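Local coordinates for protein thiosulfate sulfurtransferase (Pseudomonas aeruginosa, PDB 1YT8) that probably transfers sulfur from thiosulfate to cyanide, as a sulfurtransferase built from repeated rhodanese-like domains, at residues A[119-130]-A[196-207]. Sequence-based numbering, arbitrary orientation.
Sequences FGELVEAERHTP and RTRSIIGTQSLL. With SO3 (sulfite ion), chain B.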
ATOM      1  N   PHE A 119       0.611   8.259  12.793  1.00 12.83           N
ATOM      2  CA  PHE A 119       1.501   9.409  12.673  1.00 11.98           C
ATOM      3  C   PHE A 119       0.693  10.650  12.297  1.00 11.91           C
ATOM      4  O   PHE A 119       0.952  11.744  12.796  1.00 11.43           O
ATOM      5  CB  PHE A 119       2.574   9.178  11.604  1.00 12.83           C
ATOM      6  CG  PHE A 119       3.431  10.392  11.349  1.00 14.31           C
ATOM      7  CD1 PHE A 119       4.335  10.836  12.311  1.00 13.26           C
ATOM      8  CD2 PHE A 119       3.298  11.119  10.171  1.00 12.56           C
ATOM      9  CE1 PHE A 119       5.096  11.994  12.107  1.00 14.44           C
ATOM     10  CE2 PHE A 119       4.052  12.279   9.955  1.00 14.57           C
ATOM     11  CZ  PHE A 119       4.955  12.716  10.931  1.00 14.63           C
ATOM     12  N   GLY A 120      -0.285  10.477  11.412  1.00 11.97           N
ATOM     13  CA  GLY A 120      -1.109  11.600  11.003  1.00 13.03           C
ATOM     14  C   GLY A 120      -1.811  12.241  12.188  1.00 13.67           C
ATOM     15  O   GLY A 120      -1.897  13.471  12.291  1.00 10.70           O
ATOM     16  N   GLU A 121      -2.311  11.407  13.092  1.00 12.94           N
ATOM     17  CA  GLU A 121      -2.997  11.911  14.270  1.00 12.44           C
ATOM     18  C   GLU A 121      -2.009  12.634  15.182  1.00 13.19           C
ATOM     19  O   GLU A 121      -2.367  13.622  15.823  1.00 12.48           O
ATOM     20  CB  GLU A 121      -3.678  10.765  15.026  1.00 14.01           C
ATOM     21  CG  GLU A 121      -4.831  10.097  14.264  1.00 13.86           C
ATOM     22  CD  GLU A 121      -5.907  11.081  13.821  1.00 16.27           C
ATOM     23  OE1 GLU A 121      -6.236  12.006  14.600  1.00 16.95           O
ATOM     24  OE2 GLU A 121      -6.438  10.922  12.698  1.00 16.41           O
ATOM     25  N   LEU A 122      -0.775  12.137  15.236  1.00 10.54           N
ATOM     26  CA  LEU A 122       0.269  12.752  16.060  1.00 12.29           C
ATOM     27  C   LEU A 122       0.587  14.157  15.550  1.00 11.65           C
ATOM     28  O   LEU A 122       0.811  15.081  16.342  1.00 15.46           O
ATOM     29  CB  LEU A 122       1.543  11.901  16.039  1.00 12.83           C
ATOM     30  CG  LEU A 122       2.700  12.381  16.926  1.00 14.19           C
ATOM     31  CD1 LEU A 122       2.273  12.327  18.396  1.00 15.92           C
ATOM     32  CD2 LEU A 122       3.917  11.497  16.704  1.00 14.79           C
ATOM     33  N   VAL A 123       0.612  14.313  14.228  1.00 11.88           N
ATOM     34  CA  VAL A 123       0.884  15.613  13.630  1.00 12.34           C
ATOM     35  C   VAL A 123      -0.184  16.623  14.058  1.00 14.03           C
ATOM     36  O   VAL A 123       0.151  17.729  14.496  1.00 13.78           O
ATOM     37  CB  VAL A 123       0.951  15.521  12.076  1.00 11.62           C
ATOM     38  CG1 VAL A 123       1.054  16.914  11.464  1.00 11.08           C
ATOM     39  CG2 VAL A 123       2.169  14.691  11.657  1.00 10.96           C
ATOM     40  N   GLU A 124      -1.462  16.253  13.954  1.00 13.95           N
ATOM     41  CA  GLU A 124      -2.522  17.179  14.352  1.00 16.08           C
ATOM     42  C   GLU A 124      -2.448  17.480  15.842  1.00 16.38           C
ATOM     43  O   GLU A 124      -2.640  18.620  16.265  1.00 16.11           O
ATOM     44  CB  GLU A 124      -3.917  16.624  14.038  1.00 18.48           C
ATOM     45  CG  GLU A 124      -5.013  17.675  14.249  1.00 22.56           C
ATOM     46  CD  GLU A 124      -6.418  17.150  14.010  1.00 24.91           C
ATOM     47  OE1 GLU A 124      -6.921  16.379  14.853  1.00 27.02           O
ATOM     48  OE2 GLU A 124      -7.016  17.510  12.976  1.00 27.80           O
ATOM     49  N   ALA A 125      -2.175  16.454  16.639  1.00 15.70           N
ATOM     50  CA  ALA A 125      -2.087  16.636  18.086  1.00 16.90           C
ATOM     51  C   ALA A 125      -0.960  17.601  18.463  1.00 18.07           C
ATOM     52  O   ALA A 125      -1.120  18.446  19.349  1.00 18.43           O
ATOM     53  CB  ALA A 125      -1.871  15.288  18.766  1.00 15.96           C
ATOM     54  N   GLU A 126       0.173  17.482  17.778  1.00 16.48           N
ATOM     55  CA  GLU A 126       1.334  18.321  18.062  1.00 17.08           C
ATOM     56  C   GLU A 126       1.327  19.704  17.425  1.00 17.57           C
ATOM     57  O   GLU A 126       1.757  20.676  18.047  1.00 18.03           O
ATOM     58  CB  GLU A 126       2.617  17.601  17.638  1.00 19.07           C
ATOM     59  CG  GLU A 126       2.902  16.325  18.413  1.00 21.12           C
ATOM     60  CD  GLU A 126       3.057  16.575  19.896  1.00 24.72           C
ATOM     61  OE1 GLU A 126       3.964  17.342  20.278  1.00 25.09           O
ATOM     62  OE2 GLU A 126       2.270  16.006  20.682  1.00 27.67           O
ATOM     63  N   ARG A 127       0.854  19.796  16.188  1.00 15.18           N
ATOM     64  CA  ARG A 127       0.847  21.076  15.484  1.00 15.44           C
ATOM     65  C   ARG A 127      -0.511  21.765  15.429  1.00 15.59           C
ATOM     66  O   ARG A 127      -0.621  22.889  14.929  1.00 16.12           O
ATOM     67  CB  ARG A 127       1.383  20.886  14.060  1.00 16.43           C
ATOM     68  CG  ARG A 127       2.817  20.364  13.997  1.00 17.67           C
ATOM     69  CD  ARG A 127       3.783  21.287  14.747  1.00 22.15           C
ATOM     70  NE  ARG A 127       3.751  22.648  14.223  1.00 28.47           N
ATOM     71  CZ  ARG A 127       4.169  22.998  13.009  1.00 31.91           C
ATOM     72  NH1 ARG A 127       4.664  22.087  12.179  1.00 35.01           N
ATOM     73  NH2 ARG A 127       4.081  24.262  12.616  1.00 34.40           N
ATOM     74  N   HIS A 128      -1.536  21.098  15.946  1.00 14.76           N
ATOM     75  CA  HIS A 128      -2.890  21.650  15.939  1.00 16.99           C
ATOM     76  C   HIS A 128      -3.283  22.056  14.521  1.00 14.74           C
ATOM     77  O   HIS A 128      -3.857  23.122  14.305  1.00 14.63           O
ATOM     78  CB  HIS A 128      -2.964  22.859  16.875  1.00 19.63           C
ATOM     79  CG  HIS A 128      -2.453  22.575  18.251  1.00 24.26           C
ATOM     80  ND1 HIS A 128      -3.038  21.646  19.084  1.00 28.48           N
ATOM     81  CD2 HIS A 128      -1.380  23.060  18.920  1.00 26.71           C
ATOM     82  CE1 HIS A 128      -2.347  21.569  20.208  1.00 28.05           C
ATOM     83  NE2 HIS A 128      -1.335  22.415  20.134  1.00 28.14           N
ATOM     84  N   THR A 129      -2.964  21.191  13.561  1.00 13.48           N
ATOM     85  CA  THR A 129      -3.273  21.432  12.152  1.00 13.89           C
ATOM     86  C   THR A 129      -4.723  21.892  12.003  1.00 12.94           C
ATOM     87  O   THR A 129      -5.651  21.195  12.417  1.00 13.99           O
ATOM     88  CB  THR A 129      -3.049  20.151  11.333  1.00 12.67           C
ATOM     89  OG1 THR A 129      -1.768  19.601  11.666  1.00 14.90           O
ATOM     90  CG2 THR A 129      -3.094  20.453   9.837  1.00 11.72           C
ATOM     91  N   PRO A 130      -4.933  23.071  11.394  1.00 15.08           N
ATOM     92  CA  PRO A 130      -6.270  23.638  11.194  1.00 15.48           C
ATOM     93  C   PRO A 130      -7.227  22.740  10.428  1.00 14.54           C
ATOM     94  O   PRO A 130      -6.816  22.016   9.518  1.00 13.55           O
ATOM     95  CB  PRO A 130      -5.989  24.930  10.426  1.00 16.44           C
ATOM     96  CG  PRO A 130      -4.593  25.274  10.813  1.00 19.93           C
ATOM     97  CD  PRO A 130      -3.914  23.935  10.777  1.00 15.25           C
ATOM     98  N   ARG A 196      -9.215  11.203   7.484  1.00 12.68           N
ATOM     99  CA  ARG A 196      -8.451  12.298   8.070  1.00 14.55           C
ATOM    100  C   ARG A 196      -6.967  12.343   7.703  1.00 12.04           C
ATOM    101  O   ARG A 196      -6.425  13.407   7.417  1.00 13.21           O
ATOM    102  CB  ARG A 196      -8.533  12.217   9.600  1.00 15.13           C
ATOM    103  CG  ARG A 196      -9.924  12.333  10.193  1.00 15.43           C
ATOM    104  CD  ARG A 196      -9.934  11.831  11.633  1.00 16.10           C
ATOM    105  NE  ARG A 196      -8.893  12.452  12.446  1.00 14.92           N
ATOM    106  CZ  ARG A 196      -8.907  13.716  12.853  1.00 16.98           C
ATOM    107  NH1 ARG A 196      -9.918  14.512  12.526  1.00 15.69           N
ATOM    108  NH2 ARG A 196      -7.907  14.183  13.594  1.00 14.07           N
ATOM    109  N   THR A 197      -6.320  11.183   7.706  1.00 12.70           N
ATOM    110  CA  THR A 197      -4.876  11.115   7.489  1.00 11.20           C
ATOM    111  C   THR A 197      -4.233  11.961   6.408  1.00 11.42           C
ATOM    112  O   THR A 197      -3.447  12.854   6.716  1.00 11.66           O
ATOM    113  CB  THR A 197      -4.414   9.667   7.296  1.00 13.58           C
ATOM    114  OG1 THR A 197      -5.016   8.843   8.302  1.00 10.13           O
ATOM    115  CG2 THR A 197      -2.891   9.583   7.435  1.00 11.77           C
ATOM    116  N   ARG A 198      -4.536  11.682   5.146  1.00  9.97           N
ATOM    117  CA  ARG A 198      -3.926  12.451   4.070  1.00 11.59           C
ATOM    118  C   ARG A 198      -4.308  13.932   4.075  1.00 10.43           C
ATOM    119  O   ARG A 198      -3.555  14.762   3.566  1.00 12.44           O
ATOM    120  CB  ARG A 198      -4.232  11.790   2.719  1.00 11.19           C
ATOM    121  CG  ARG A 198      -3.373  10.538   2.485  1.00  9.05           C
ATOM    122  CD  ARG A 198      -3.858   9.676   1.320  1.00 13.75           C
ATOM    123  NE  ARG A 198      -5.153   9.064   1.602  1.00 12.62           N
ATOM    124  CZ  ARG A 198      -5.775   8.208   0.795  1.00 14.96           C
ATOM    125  NH1 ARG A 198      -5.226   7.845  -0.359  1.00 11.40           N
ATOM    126  NH2 ARG A 198      -6.959   7.725   1.136  1.00 12.74           N
ATOM    127  N   SER A 199      -5.453  14.276   4.663  1.00 11.10           N
ATOM    128  CA  SER A 199      -5.853  15.683   4.718  1.00 11.75           C
ATOM    129  C   SER A 199      -5.003  16.426   5.746  1.00 10.30           C
ATOM    130  O   SER A 199      -4.665  17.595   5.551  1.00 12.50           O
ATOM    131  CB  SER A 199      -7.346  15.834   5.057  1.00  9.30           C
ATOM    132  OG  SER A 199      -7.622  15.548   6.421  1.00 12.86           O
ATOM    133  N   ILE A 200      -4.655  15.748   6.840  1.00 11.76           N
ATOM    134  CA  ILE A 200      -3.824  16.353   7.885  1.00 12.43           C
ATOM    135  C   ILE A 200      -2.402  16.548   7.350  1.00 11.57           C
ATOM    136  O   ILE A 200      -1.817  17.625   7.478  1.00 12.59           O
ATOM    137  CB  ILE A 200      -3.760  15.459   9.152  1.00 11.88           C
ATOM    138  CG1 ILE A 200      -5.135  15.396   9.822  1.00 10.12           C
ATOM    139  CG2 ILE A 200      -2.727  16.013  10.137  1.00 12.23           C
ATOM    140  CD1 ILE A 200      -5.251  14.326  10.905  1.00 14.59           C
ATOM    141  N   ILE A 201      -1.851  15.498   6.751  1.00  9.76           N
ATOM    142  CA  ILE A 201      -0.504  15.549   6.196  1.00 11.60           C
ATOM    143  C   ILE A 201      -0.424  16.590   5.077  1.00 11.34           C
ATOM    144  O   ILE A 201       0.549  17.341   4.984  1.00 11.99           O
ATOM    145  CB  ILE A 201      -0.078  14.165   5.640  1.00 14.33           C
ATOM    146  CG1 ILE A 201      -0.050  13.130   6.771  1.00 14.22           C
ATOM    147  CG2 ILE A 201       1.285  14.261   4.971  1.00 14.41           C
ATOM    148  CD1 ILE A 201       0.946  13.447   7.876  1.00 16.37           C
ATOM    149  N   GLY A 202      -1.455  16.641   4.237  1.00  9.61           N
ATOM    150  CA  GLY A 202      -1.465  17.598   3.146  1.00 10.93           C
ATOM    151  C   GLY A 202      -1.560  19.035   3.630  1.00 11.36           C
ATOM    152  O   GLY A 202      -0.869  19.920   3.125  1.00 12.13           O
ATOM    153  N   THR A 203      -2.424  19.275   4.609  1.00 11.28           N
ATOM    154  CA  THR A 203      -2.584  20.619   5.147  1.00 11.99           C
ATOM    155  C   THR A 203      -1.296  21.057   5.833  1.00 11.59           C
ATOM    156  O   THR A 203      -0.812  22.164   5.608  1.00 13.13           O
ATOM    157  CB  THR A 203      -3.744  20.681   6.156  1.00 11.84           C
ATOM    158  OG1 THR A 203      -4.968  20.340   5.493  1.00 12.60           O
ATOM    159  CG2 THR A 203      -3.875  22.083   6.746  1.00 12.20           C
ATOM    160  N   GLN A 204      -0.730  20.179   6.653  1.00 11.76           N
ATOM    161  CA  GLN A 204       0.494  20.522   7.360  1.00 11.84           C
ATOM    162  C   GLN A 204       1.670  20.668   6.390  1.00 11.88           C
ATOM    163  O   GLN A 204       2.595  21.434   6.652  1.00 11.94           O
ATOM    164  CB  GLN A 204       0.802  19.485   8.450  1.00 12.36           C
ATOM    165  CG  GLN A 204       1.842  19.982   9.469  1.00 11.21           C
ATOM    166  CD  GLN A 204       1.422  21.282  10.158  1.00 11.79           C
ATOM    167  OE1 GLN A 204       2.201  22.238  10.240  1.00 16.77           O
ATOM    168  NE2 GLN A 204       0.196  21.319  10.660  1.00 10.22           N
ATOM    169  N   SER A 205       1.636  19.946   5.270  1.00 13.34           N
ATOM    170  CA  SER A 205       2.706  20.060   4.272  1.00 11.25           C
ATOM    171  C   SER A 205       2.748  21.494   3.746  1.00 11.85           C
ATOM    172  O   SER A 205       3.816  22.101   3.628  1.00 12.00           O
ATOM    173  CB  SER A 205       2.461  19.125   3.080  1.00  9.85           C
ATOM    174  OG  SER A 205       2.625  17.765   3.426  1.00 13.12           O
ATOM    175  N   LEU A 206       1.572  22.022   3.421  1.00 11.59           N
ATOM    176  CA  LEU A 206       1.453  23.378   2.899  1.00 13.71           C
ATOM    177  C   LEU A 206       1.874  24.421   3.929  1.00 14.24           C
ATOM    178  O   LEU A 206       2.481  25.436   3.580  1.00 16.11           O
ATOM    179  CB  LEU A 206       0.014  23.635   2.429  1.00 12.82           C
ATOM    180  CG  LEU A 206      -0.426  22.814   1.211  1.00 15.02           C
ATOM    181  CD1 LEU A 206      -1.912  23.032   0.953  1.00 18.26           C
ATOM    182  CD2 LEU A 206       0.398  23.214  -0.007  1.00 16.23           C
ATOM    183  N   LEU A 207       1.551  24.180   5.194  1.00 14.95           N
ATOM    184  CA  LEU A 207       1.925  25.111   6.250  1.00 15.54           C
ATOM    185  C   LEU A 207       3.432  25.067   6.454  1.00 15.57           C
ATOM    186  O   LEU A 207       4.074  26.107   6.583  1.00 16.33           O
ATOM    187  CB  LEU A 207       1.216  24.754   7.556  1.00 14.47           C
ATOM    188  CG  LEU A 207      -0.300  24.948   7.525  1.00 18.33           C
ATOM    189  CD1 LEU A 207      -0.935  24.357   8.773  1.00 16.13           C
ATOM    190  CD2 LEU A 207      -0.600  26.437   7.404  1.00 18.65           C
TER
HETATM  191  S   SO3 B 540      -7.705   9.772   4.400  1.00 26.35           S
HETATM  192  O1  SO3 B 540      -8.396   9.263   3.193  1.00 22.06           O
HETATM  193  O2  SO3 B 540      -8.170   9.068   5.614  1.00 28.52           O
HETATM  194  O3  SO3 B 540      -6.225   9.699   4.276  1.00 20.72           O
HETATM  195  O   HOH W   1      -4.791   9.843  10.672  1.00 16.54           O
HETATM  196  O   HOH W   2      -9.784  17.234  13.466  1.00 22.57           O
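The guanidinium of R196 meets two carboxylates of helix 119-127 at its edge, both near its plane, in a salt-bridge network. E121 is gripped side-on: NE of R196 bonds OE2 of E121 and NH2 of R196 bonds OE1 of E121, both at 2.9 Å and each oxygen using its syn lone pair. E124 is turned more steeply, its plane 68° from the guanidinium against 33° for E121, and shares NH2 of R196, which meets OE1 of E124 at 2.7 Å from above the carboxylate plane. A bend at chi3 swings the guanidinium across both acids, while one water joins its NH1 to OE2 of E124. The F119 ring carries CG2 of V123 over one face, and CD1 of I201 approaches obliquely, 3.9 Å from CE2 of F119. I200 enters as a knob among G120, E121, V123 and E124, its CG2 3.4 Å from O of G120. Backbone N-H groups of A194, G195 and R198, with the R198 side chain, hold the sulfite; R196 ties this anion-pocket end of rhodanese-domain helix 197-207 to helix 119-127. The helices cross at 48°; strand 215-218 touches S199 and T203, helix 334-344 covers F119 and I201, and helix 501-512 flanks E121 and R196.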